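Local coordinates for capsid polyprotein VP90 (Turkey astrovirus 2, PDB 3TS3) that supplies the capsid spike through the projection domain described here and, as the full-length protein, probably self-assembles into an immature icosahedral T=3 capsid, at residues L4-A9 with V96-T101; P55-R60 with R153-Y158; W77-V82 with E129-R134. All coordinates share one frame; numbering follows the deposited sequence.

Contact 1: L4-A9 with V96-T101; sequences LPLPQA and VGVMQT
Leu6 is the side chain through which the N-terminal loop rests on strand 98-101, and Val98 and Thr101 receive it there. Coming from the N terminus, Leu4 and the cis-linked Pro5 turn to the second subunit, where they pack on Thr104 and Tyr19 of that chain. Pro5 then starts a short 3-10 turn, in which Gln8 N bonds to Pro5 O and Ala9 N to Leu6 O. Leu6 sits within this turn, with its CB directed toward the strand. Its CD1 lies anti to CA (chi2 -173°), which stretches that one methyl forward as the contact point. Leu6 CD1 comes within 4.2 Å of Thr101 CG2, the two side chains meeting at a slant, and within 4.4 Å of Val98 CG1. Both Leu6 and Val98 also lean on Val87 of the adjoining strand 87-90, so that the three form a small apolar cluster.

Thr101 divides its branches between two tasks. With chi1 at 58°, CG2 stands beside the backbone N and meets the leucine; Thr101 is also the N-cap residue of the helix that follows, and its OG1 caps a backbone N there.

With methyl groups alone meeting across the two segments, the contact depends on burial and shape rather than direction, while hydrogen bonds to the second subunit, from Gln8 NE2 to Phe21 O of that chain and from the backbones of Leu6 and Val98, anchor the segments in the dimer.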
loop_
_atom_site.group_PDB
_atom_site.type_symbol
_atom_site.label_atom_id
_atom_site.label_comp_id
_atom_site.label_asym_id
_atom_site.label_seq_id
_atom_site.Cartn_x
_atom_site.Cartn_y
_atom_site.Cartn_z
ATOM N N LEU C 4 -2.470 12.724 -12.917
ATOM C CA LEU C 4 -2.827 11.306 -12.947
ATOM C C LEU C 4 -2.779 10.807 -14.388
ATOM O O LEU C 4 -3.321 11.445 -15.264
ATOM C CB LEU C 4 -4.231 11.083 -12.370
ATOM C CG LEU C 4 -4.450 11.377 -10.888
ATOM C CD1 LEU C 4 -5.883 11.091 -10.528
ATOM C CD2 LEU C 4 -3.516 10.531 -10.026
ATOM N N PRO C 5 -2.123 9.680 -14.642
ATOM C CA PRO C 5 -1.463 8.845 -13.631
ATOM C C PRO C 5 -0.216 9.482 -13.018
ATOM O O PRO C 5 0.503 10.204 -13.690
ATOM C CB PRO C 5 -1.083 7.572 -14.402
ATOM C CG PRO C 5 -1.607 7.712 -15.769
ATOM C CD PRO C 5 -2.024 9.120 -15.998
ATOM N N LEU C 6 0.056 9.155 -11.761
ATOM C CA LEU C 6 1.114 9.803 -11.002
ATOM C C LEU C 6 2.508 9.680 -11.601
ATOM O O LEU C 6 3.269 10.610 -11.507
ATOM C CB LEU C 6 1.124 9.354 -9.536
ATOM C CG LEU C 6 0.257 10.102 -8.528
ATOM C CD1 LEU C 6 0.592 9.583 -7.141
ATOM C CD2 LEU C 6 0.505 11.596 -8.604
ATOM N N PRO C 7 2.833 8.559 -12.234
ATOM C CA PRO C 7 4.168 8.421 -12.817
ATOM C C PRO C 7 4.388 9.493 -13.881
ATOM O O PRO C 7 5.523 9.852 -14.148
ATOM C CB PRO C 7 4.137 7.026 -13.432
ATOM C CG PRO C 7 3.195 6.275 -12.550
ATOM C CD PRO C 7 2.107 7.279 -12.254
ATOM N N GLN C 8 3.307 9.987 -14.479
ATOM C CA GLN C 8 3.410 10.990 -15.536
ATOM C C GLN C 8 3.343 12.425 -15.032
ATOM O O GLN C 8 3.534 13.359 -15.787
ATOM C CB GLN C 8 2.341 10.747 -16.607
ATOM C CG GLN C 8 2.337 9.309 -17.102
ATOM C CD GLN C 8 1.362 9.045 -18.230
ATOM O OE1 GLN C 8 0.924 9.952 -18.912
ATOM N NE2 GLN C 8 1.015 7.786 -18.412
ATOM N N ALA C 9 3.080 12.595 -13.749
ATOM C CA ALA C 9 2.920 13.927 -13.193
ATOM C C ALA C 9 4.202 14.739 -13.265
ATOM O O ALA C 9 5.285 14.207 -13.119
ATOM C CB ALA C 9 2.427 13.845 -11.751
ATOM N N VAL C 96 -2.090 13.763 5.672
ATOM C CA VAL C 96 -1.571 14.205 4.377
ATOM C C VAL C 96 -1.678 13.209 3.229
ATOM O O VAL C 96 -1.618 13.599 2.077
ATOM C CB VAL C 96 -0.124 14.766 4.452
ATOM C CG1 VAL C 96 -0.093 16.034 5.298
ATOM C CG2 VAL C 96 0.835 13.725 4.988
ATOM N N GLY C 97 -1.800 11.926 3.546
ATOM C CA GLY C 97 -1.843 10.911 2.511
ATOM C C GLY C 97 -0.582 10.898 1.668
ATOM O O GLY C 97 0.507 10.996 2.205
ATOM N N VAL C 98 -0.724 10.823 0.350
ATOM C CA VAL C 98 0.456 10.768 -0.499
ATOM C C VAL C 98 1.098 12.148 -0.546
ATOM O O VAL C 98 0.490 13.105 -0.975
ATOM C CB VAL C 98 0.090 10.328 -1.926
ATOM C CG1 VAL C 98 1.257 10.560 -2.885
ATOM C CG2 VAL C 98 -0.367 8.864 -1.937
ATOM N N MET C 99 2.325 12.236 -0.055
ATOM C CA MET C 99 2.904 13.544 0.068
ATOM C C MET C 99 4.244 13.581 -0.635
ATOM O O MET C 99 4.750 14.676 -0.819
ATOM C CB MET C 99 2.975 14.041 1.532
ATOM C CG MET C 99 3.636 13.091 2.534
ATOM S SD MET C 99 5.426 13.326 2.595
ATOM C CE MET C 99 5.997 11.730 3.173
ATOM N N GLN C 100 4.673 12.458 -1.197
ATOM C CA GLN C 100 5.763 12.433 -2.168
ATOM C C GLN C 100 5.514 11.379 -3.215
ATOM O O GLN C 100 4.900 10.369 -2.952
ATOM C CB GLN C 100 7.133 12.099 -1.549
ATOM C CG GLN C 100 7.534 12.894 -0.339
ATOM C CD GLN C 100 8.132 14.246 -0.667
ATOM O OE1 GLN C 100 8.285 14.623 -1.824
ATOM N NE2 GLN C 100 8.483 14.978 0.371
ATOM N N THR C 101 6.028 11.633 -4.409
ATOM C CA THR C 101 6.192 10.611 -5.415
ATOM C C THR C 101 7.685 10.330 -5.384
ATOM O O THR C 101 8.432 11.034 -4.734
ATOM C CB THR C 101 5.809 11.061 -6.812
ATOM O OG1 THR C 101 6.596 12.190 -7.179
ATOM C CG2 THR C 101 4.343 11.431 -6.872
#

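Contact 2: P55-R60 with R153-Y158; sequences PSIGYR and RAALFY
Ile57 and Phe157 approach each other from opposite directions, the branched end of one against the rim of the other's ring. The phenyl group turns its CZ corner to the isoleucine rather than a face: Ile57 CD1 lies at the ring edge, near its plane, 4.0 Å from Phe157 CZ. A second branch joins in, with Ile57 CG2 at 4.2 Å from the same Phe157 CZ but displaced further from the ring plane, so that both methyls bear on the same corner from one side of that plane. The third element of the contact is smaller. Ala155 directs its only side-chain carbon straight across, and Ala155 CB meets Ile57 CG1 at 4.1 Å, where the two backbones are 7.6 Å apart between the CA atoms of these residues.

Torsions explain how one isoleucine serves two partners. CG1 stands beside the backbone N (chi1 -65°) and chi2 at -58° folds CD1 back instead of extending it, which leaves CG1 to the alanine while CD1 and CG2 share the ring.

Ala155 and Phe157 are two residues apart on strand 153-159, the usual spacing of side chains that share one face of a beta strand. That strand runs in the large antiparallel sheet of the spike domain, between strands 142-148 and 164-171, whereas strand 56-59 pairs with 67-70 in a separate hairpin. The contact is thus packing between side chains of strands that are not sheet neighbours, in the buried beta core.

Val143 and Phe168 from the flanking strands touch both Ile57 and Phe157, and Phe69 of the hairpin adds to the isoleucine's surroundings. At the start of the longer strand Arg153 is occupied elsewhere, its NE bonded to Ser145 OG and its guanidinium engaged in a cation-pi contact with Trp190.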
loop_
_atom_site.group_PDB
_atom_site.type_symbol
_atom_site.label_atom_id
_atom_site.label_comp_id
_atom_site.label_asym_id
_atom_site.label_seq_id
_atom_site.Cartn_x
_atom_site.Cartn_y
_atom_site.Cartn_z
ATOM N N PRO C 55 22.873 -11.685 7.796
ATOM C CA PRO C 55 22.852 -10.561 6.861
ATOM C C PRO C 55 22.762 -9.205 7.566
ATOM O O PRO C 55 22.160 -9.096 8.625
ATOM C CB PRO C 55 21.584 -10.820 6.043
ATOM C CG PRO C 55 20.693 -11.561 6.979
ATOM C CD PRO C 55 21.626 -12.464 7.751
ATOM N N SER C 56 23.367 -8.188 6.964
ATOM C CA SER C 56 23.299 -6.831 7.481
ATOM C C SER C 56 23.359 -5.822 6.354
ATOM O O SER C 56 23.805 -6.134 5.261
ATOM C CB SER C 56 24.454 -6.553 8.444
ATOM O OG SER C 56 25.658 -6.330 7.736
ATOM N N ILE C 57 22.925 -4.604 6.651
ATOM C CA ILE C 57 23.092 -3.491 5.744
ATOM C C ILE C 57 24.012 -2.498 6.458
ATOM O O ILE C 57 23.722 -2.066 7.557
ATOM C CB ILE C 57 21.750 -2.809 5.444
ATOM C CG1 ILE C 57 20.814 -3.755 4.678
ATOM C CG2 ILE C 57 21.973 -1.527 4.648
ATOM C CD1 ILE C 57 21.366 -4.258 3.362
ATOM N N GLY C 58 25.122 -2.150 5.823
ATOM C CA GLY C 58 26.076 -1.238 6.417
ATOM C C GLY C 58 25.916 0.212 6.009
ATOM O O GLY C 58 25.539 0.513 4.886
ATOM N N TYR C 59 26.225 1.109 6.934
ATOM C CA TYR C 59 26.172 2.530 6.648
ATOM C C TYR C 59 27.240 3.309 7.407
ATOM O O TYR C 59 27.833 2.795 8.344
ATOM C CB TYR C 59 24.771 3.101 6.889
ATOM C CG TYR C 59 24.245 3.018 8.306
ATOM C CD1 TYR C 59 24.339 4.102 9.157
ATOM C CD2 TYR C 59 23.626 1.875 8.778
ATOM C CE1 TYR C 59 23.840 4.051 10.434
ATOM C CE2 TYR C 59 23.123 1.812 10.057
ATOM C CZ TYR C 59 23.235 2.903 10.883
ATOM O OH TYR C 59 22.740 2.851 12.166
ATOM N N ARG C 60 27.480 4.545 6.983
ATOM C CA ARG C 60 28.513 5.382 7.590
ATOM C C ARG C 60 27.995 6.194 8.771
ATOM O O ARG C 60 26.895 6.734 8.740
ATOM C CB ARG C 60 29.134 6.311 6.545
ATOM C CG ARG C 60 30.120 7.314 7.111
ATOM C CD ARG C 60 30.625 8.270 6.030
ATOM N NE ARG C 60 31.112 7.545 4.863
ATOM C CZ ARG C 60 32.392 7.320 4.596
ATOM N NH1 ARG C 60 33.332 7.774 5.410
ATOM N NH2 ARG C 60 32.734 6.644 3.507
ATOM N N ARG C 153 12.668 -6.520 8.767
ATOM C CA ARG C 153 13.547 -5.423 8.407
ATOM C C ARG C 153 13.992 -5.512 6.955
ATOM O O ARG C 153 14.230 -6.592 6.425
ATOM C CB ARG C 153 14.773 -5.397 9.325
ATOM C CG ARG C 153 15.592 -4.101 9.298
ATOM C CD ARG C 153 15.233 -3.267 10.489
ATOM N NE ARG C 153 15.988 -2.027 10.667
ATOM C CZ ARG C 153 16.821 -1.804 11.674
ATOM N NH1 ARG C 153 17.054 -2.752 12.571
ATOM N NH2 ARG C 153 17.418 -0.631 11.788
ATOM N N ALA C 154 14.107 -4.338 6.341
ATOM C CA ALA C 154 14.428 -4.183 4.927
ATOM C C ALA C 154 15.140 -2.856 4.691
ATOM O O ALA C 154 15.292 -2.065 5.598
ATOM C CB ALA C 154 13.167 -4.254 4.088
ATOM N N ALA C 155 15.584 -2.630 3.465
ATOM C CA ALA C 155 16.260 -1.391 3.144
ATOM C C ALA C 155 15.740 -0.778 1.862
ATOM O O ALA C 155 15.468 -1.480 0.911
ATOM C CB ALA C 155 17.754 -1.625 3.029
ATOM N N LEU C 156 15.631 0.546 1.847
ATOM C CA LEU C 156 15.309 1.268 0.629
ATOM C C LEU C 156 16.559 2.053 0.256
ATOM O O LEU C 156 17.064 2.837 1.049
ATOM C CB LEU C 156 14.128 2.217 0.841
ATOM C CG LEU C 156 13.739 3.150 -0.313
ATOM C CD1 LEU C 156 13.245 2.382 -1.518
ATOM C CD2 LEU C 156 12.683 4.138 0.152
ATOM N N PHE C 157 17.052 1.826 -0.954
ATOM C CA PHE C 157 18.242 2.503 -1.432
ATOM C C PHE C 157 17.866 3.451 -2.556
ATOM O O PHE C 157 16.872 3.257 -3.235
ATOM C CB PHE C 157 19.238 1.509 -2.043
ATOM C CG PHE C 157 19.807 0.497 -1.088
ATOM C CD1 PHE C 157 20.851 0.826 -0.244
ATOM C CD2 PHE C 157 19.354 -0.806 -1.095
ATOM C CE1 PHE C 157 21.390 -0.113 0.607
ATOM C CE2 PHE C 157 19.893 -1.744 -0.253
ATOM C CZ PHE C 157 20.910 -1.395 0.600
ATOM N N TYR C 158 18.687 4.473 -2.751
ATOM C CA TYR C 158 18.606 5.272 -3.952
ATOM C C TYR C 158 19.922 5.016 -4.672
ATOM O O TYR C 158 20.976 5.437 -4.207
ATOM C CB TYR C 158 18.425 6.753 -3.636
ATOM C CG TYR C 158 18.234 7.620 -4.865
ATOM C CD1 TYR C 158 17.161 7.429 -5.704
ATOM C CD2 TYR C 158 19.119 8.630 -5.166
ATOM C CE1 TYR C 158 16.980 8.206 -6.821
ATOM C CE2 TYR C 158 18.946 9.416 -6.279
ATOM C CZ TYR C 158 17.872 9.204 -7.106
ATOM O OH TYR C 158 17.692 9.987 -8.222
#

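Contact 3: W77-V82 with E129-R134; sequences WNILDV and EQLKQR
Leu131 inserts its two methyls between Trp77 and Ile79, and here the packing is tight. The side chains of Trp77 and Leu131 cross at about a right angle, and Leu131 CD2 sits over one face of the Trp77 indole, offset toward the rim, as a CH-pi contact 4.2 Å from the centroid of the five-membered ring and 27° off the normal. The other methyl, Leu131 CD1, faces Ile79 CD1 at 4.0 Å. With CG anti to the backbone N (chi1 -176°), the leucine can spread both branches toward the strand. Closest of all is Ile79 CD1 against Arg134 CB, at 3.5 Å, one helical turn further on.

The far side of the helix is different. Glu129 and Gln133 are exposed there, and Lys132 points away from the strand. Arg134 belongs to both regions: its CB is pressed by the isoleucine, while its guanidinium runs on to bond through NH1 to Arg47 O.

Strand 77-81 and helix 129-134 run almost parallel, 4° apart, with their axes 10.2 Å from each other, a spacing characteristic of an amphipathic helix packed along the face of a beta sheet.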
loop_
_atom_site.group_PDB
_atom_site.type_symbol
_atom_site.label_atom_id
_atom_site.label_comp_id
_atom_site.label_asym_id
_atom_site.label_seq_id
_atom_site.Cartn_x
_atom_site.Cartn_y
_atom_site.Cartn_z
ATOM N N TRP C 77 16.323 -13.505 -1.686
ATOM C CA TRP C 77 16.676 -12.102 -1.639
ATOM C C TRP C 77 16.140 -11.393 -2.865
ATOM O O TRP C 77 16.231 -11.897 -3.961
ATOM C CB TRP C 77 18.194 -11.971 -1.497
ATOM C CG TRP C 77 18.631 -12.612 -0.227
ATOM C CD1 TRP C 77 19.088 -13.884 -0.062
ATOM C CD2 TRP C 77 18.578 -12.030 1.078
ATOM N NE1 TRP C 77 19.353 -14.121 1.265
ATOM C CE2 TRP C 77 19.050 -12.995 1.984
ATOM C CE3 TRP C 77 18.200 -10.780 1.564
ATOM C CZ2 TRP C 77 19.132 -12.748 3.349
ATOM C CZ3 TRP C 77 18.290 -10.538 2.906
ATOM C CH2 TRP C 77 18.757 -11.512 3.786
ATOM N N ASN C 78 15.532 -10.244 -2.643
ATOM C CA ASN C 78 14.843 -9.542 -3.699
ATOM C C ASN C 78 15.308 -8.110 -3.865
ATOM O O ASN C 78 15.306 -7.351 -2.926
ATOM C CB ASN C 78 13.346 -9.577 -3.395
ATOM C CG ASN C 78 12.843 -10.987 -3.172
ATOM O OD1 ASN C 78 12.555 -11.695 -4.112
ATOM N ND2 ASN C 78 12.751 -11.397 -1.920
ATOM N N ILE C 79 15.710 -7.768 -5.082
ATOM C CA ILE C 79 16.098 -6.413 -5.416
ATOM C C ILE C 79 15.036 -5.899 -6.383
ATOM O O ILE C 79 15.047 -6.237 -7.561
ATOM C CB ILE C 79 17.476 -6.410 -6.103
ATOM C CG1 ILE C 79 18.497 -7.156 -5.244
ATOM C CG2 ILE C 79 17.948 -5.000 -6.360
ATOM C CD1 ILE C 79 19.812 -7.431 -5.937
ATOM N N LEU C 80 14.135 -5.062 -5.878
ATOM C CA LEU C 80 13.025 -4.561 -6.681
ATOM C C LEU C 80 13.109 -3.053 -6.899
ATOM O O LEU C 80 13.629 -2.330 -6.072
ATOM C CB LEU C 80 11.685 -4.929 -6.042
ATOM C CG LEU C 80 11.402 -6.416 -5.847
ATOM C CD1 LEU C 80 9.949 -6.588 -5.433
ATOM C CD2 LEU C 80 11.683 -7.185 -7.119
ATOM N N ASP C 81 12.584 -2.601 -8.030
ATOM C CA ASP C 81 12.618 -1.195 -8.403
ATOM C C ASP C 81 11.251 -0.573 -8.121
ATOM O O ASP C 81 10.249 -1.041 -8.622
ATOM C CB ASP C 81 12.937 -1.110 -9.902
ATOM C CG ASP C 81 12.889 0.304 -10.445
ATOM O OD1 ASP C 81 13.026 1.256 -9.678
ATOM O OD2 ASP C 81 12.732 0.432 -11.669
ATOM N N VAL C 82 11.211 0.459 -7.284
ATOM C CA VAL C 82 9.953 1.130 -6.978
ATOM C C VAL C 82 9.884 2.532 -7.580
ATOM O O VAL C 82 9.016 3.306 -7.250
ATOM C CB VAL C 82 9.670 1.164 -5.460
ATOM C CG1 VAL C 82 9.424 -0.245 -4.944
ATOM C CG2 VAL C 82 10.815 1.834 -4.712
ATOM N N GLU C 129 28.924 -12.051 -1.860
ATOM C CA GLU C 129 29.607 -11.249 -2.858
ATOM C C GLU C 129 28.701 -11.057 -4.062
ATOM O O GLU C 129 28.567 -9.963 -4.572
ATOM C CB GLU C 129 30.853 -12.002 -3.349
ATOM C CG GLU C 129 31.954 -12.223 -2.336
ATOM C CD GLU C 129 33.145 -12.977 -2.925
ATOM O OE1 GLU C 129 32.963 -14.098 -3.426
ATOM O OE2 GLU C 129 34.262 -12.444 -2.882
ATOM N N GLN C 130 28.063 -12.128 -4.508
ATOM C CA GLN C 130 27.206 -12.067 -5.679
ATOM C C GLN C 130 26.022 -11.132 -5.461
ATOM O O GLN C 130 25.604 -10.428 -6.361
ATOM C CB GLN C 130 26.703 -13.466 -6.043
ATOM C CG GLN C 130 25.971 -13.551 -7.365
ATOM C CD GLN C 130 26.913 -13.695 -8.540
ATOM O OE1 GLN C 130 27.481 -12.719 -9.018
ATOM N NE2 GLN C 130 27.086 -14.923 -9.007
ATOM N N LEU C 131 25.479 -11.144 -4.256
ATOM C CA LEU C 131 24.338 -10.301 -3.966
ATOM C C LEU C 131 24.749 -8.832 -3.965
ATOM O O LEU C 131 24.035 -7.991 -4.466
ATOM C CB LEU C 131 23.695 -10.709 -2.640
ATOM C CG LEU C 131 22.417 -9.985 -2.224
ATOM C CD1 LEU C 131 21.387 -9.989 -3.345
ATOM C CD2 LEU C 131 21.860 -10.630 -0.971
ATOM N N LYS C 132 25.914 -8.531 -3.417
ATOM C CA LYS C 132 26.387 -7.156 -3.429
ATOM C C LYS C 132 26.563 -6.706 -4.867
ATOM O O LYS C 132 26.266 -5.576 -5.205
ATOM C CB LYS C 132 27.718 -7.018 -2.703
ATOM C CG LYS C 132 27.649 -7.032 -1.213
ATOM C CD LYS C 132 29.067 -7.042 -0.688
ATOM C CE LYS C 132 29.127 -7.220 0.794
ATOM N NZ LYS C 132 30.538 -7.426 1.228
ATOM N N GLN C 133 27.049 -7.599 -5.713
ATOM C CA GLN C 133 27.258 -7.266 -7.114
ATOM C C GLN C 133 25.933 -6.910 -7.772
ATOM O O GLN C 133 25.846 -5.949 -8.521
ATOM C CB GLN C 133 27.877 -8.459 -7.846
ATOM C CG GLN C 133 28.493 -8.143 -9.191
ATOM C CD GLN C 133 29.964 -7.803 -9.079
ATOM O OE1 GLN C 133 30.379 -7.071 -8.184
ATOM N NE2 GLN C 133 30.767 -8.344 -9.992
ATOM N N ARG C 134 24.898 -7.689 -7.487
ATOM C CA ARG C 134 23.570 -7.420 -8.035
ATOM C C ARG C 134 22.989 -6.098 -7.563
ATOM O O ARG C 134 22.323 -5.405 -8.312
ATOM C CB ARG C 134 22.599 -8.538 -7.708
ATOM C CG ARG C 134 22.937 -9.812 -8.387
ATOM C CD ARG C 134 21.700 -10.447 -8.924
ATOM N NE ARG C 134 21.971 -11.779 -9.432
ATOM C CZ ARG C 134 21.077 -12.748 -9.443
ATOM N NH1 ARG C 134 19.862 -12.520 -8.977
ATOM N NH2 ARG C 134 21.395 -13.938 -9.913
#

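How the contacts relate
From the N terminus, segment 4-9 opens the first loop, and 55-60 and 77-82 follow before strand 98-101 closes it at contact 1. Segments 129-134 and then 153-158 close contacts 3 and 2 in turn, so contact 3 is nested within contact 2 and contact 1 crosses both. Contacts 2 and 3 adjoin, their centres 11 Å apart: Pro55 CB packs on Trp77 CH2 at 3.7 Å, and Leu156 CD1 on Val82 CG2 at 4.1 Å. Contact 1 stands about 25 Å from contact 2 and 26 Å from contact 3, centre to centre, at the subunit interface. All three reach the large antiparallel sheet, tying to it the N-terminal loop, the hairpin and the helix respectively.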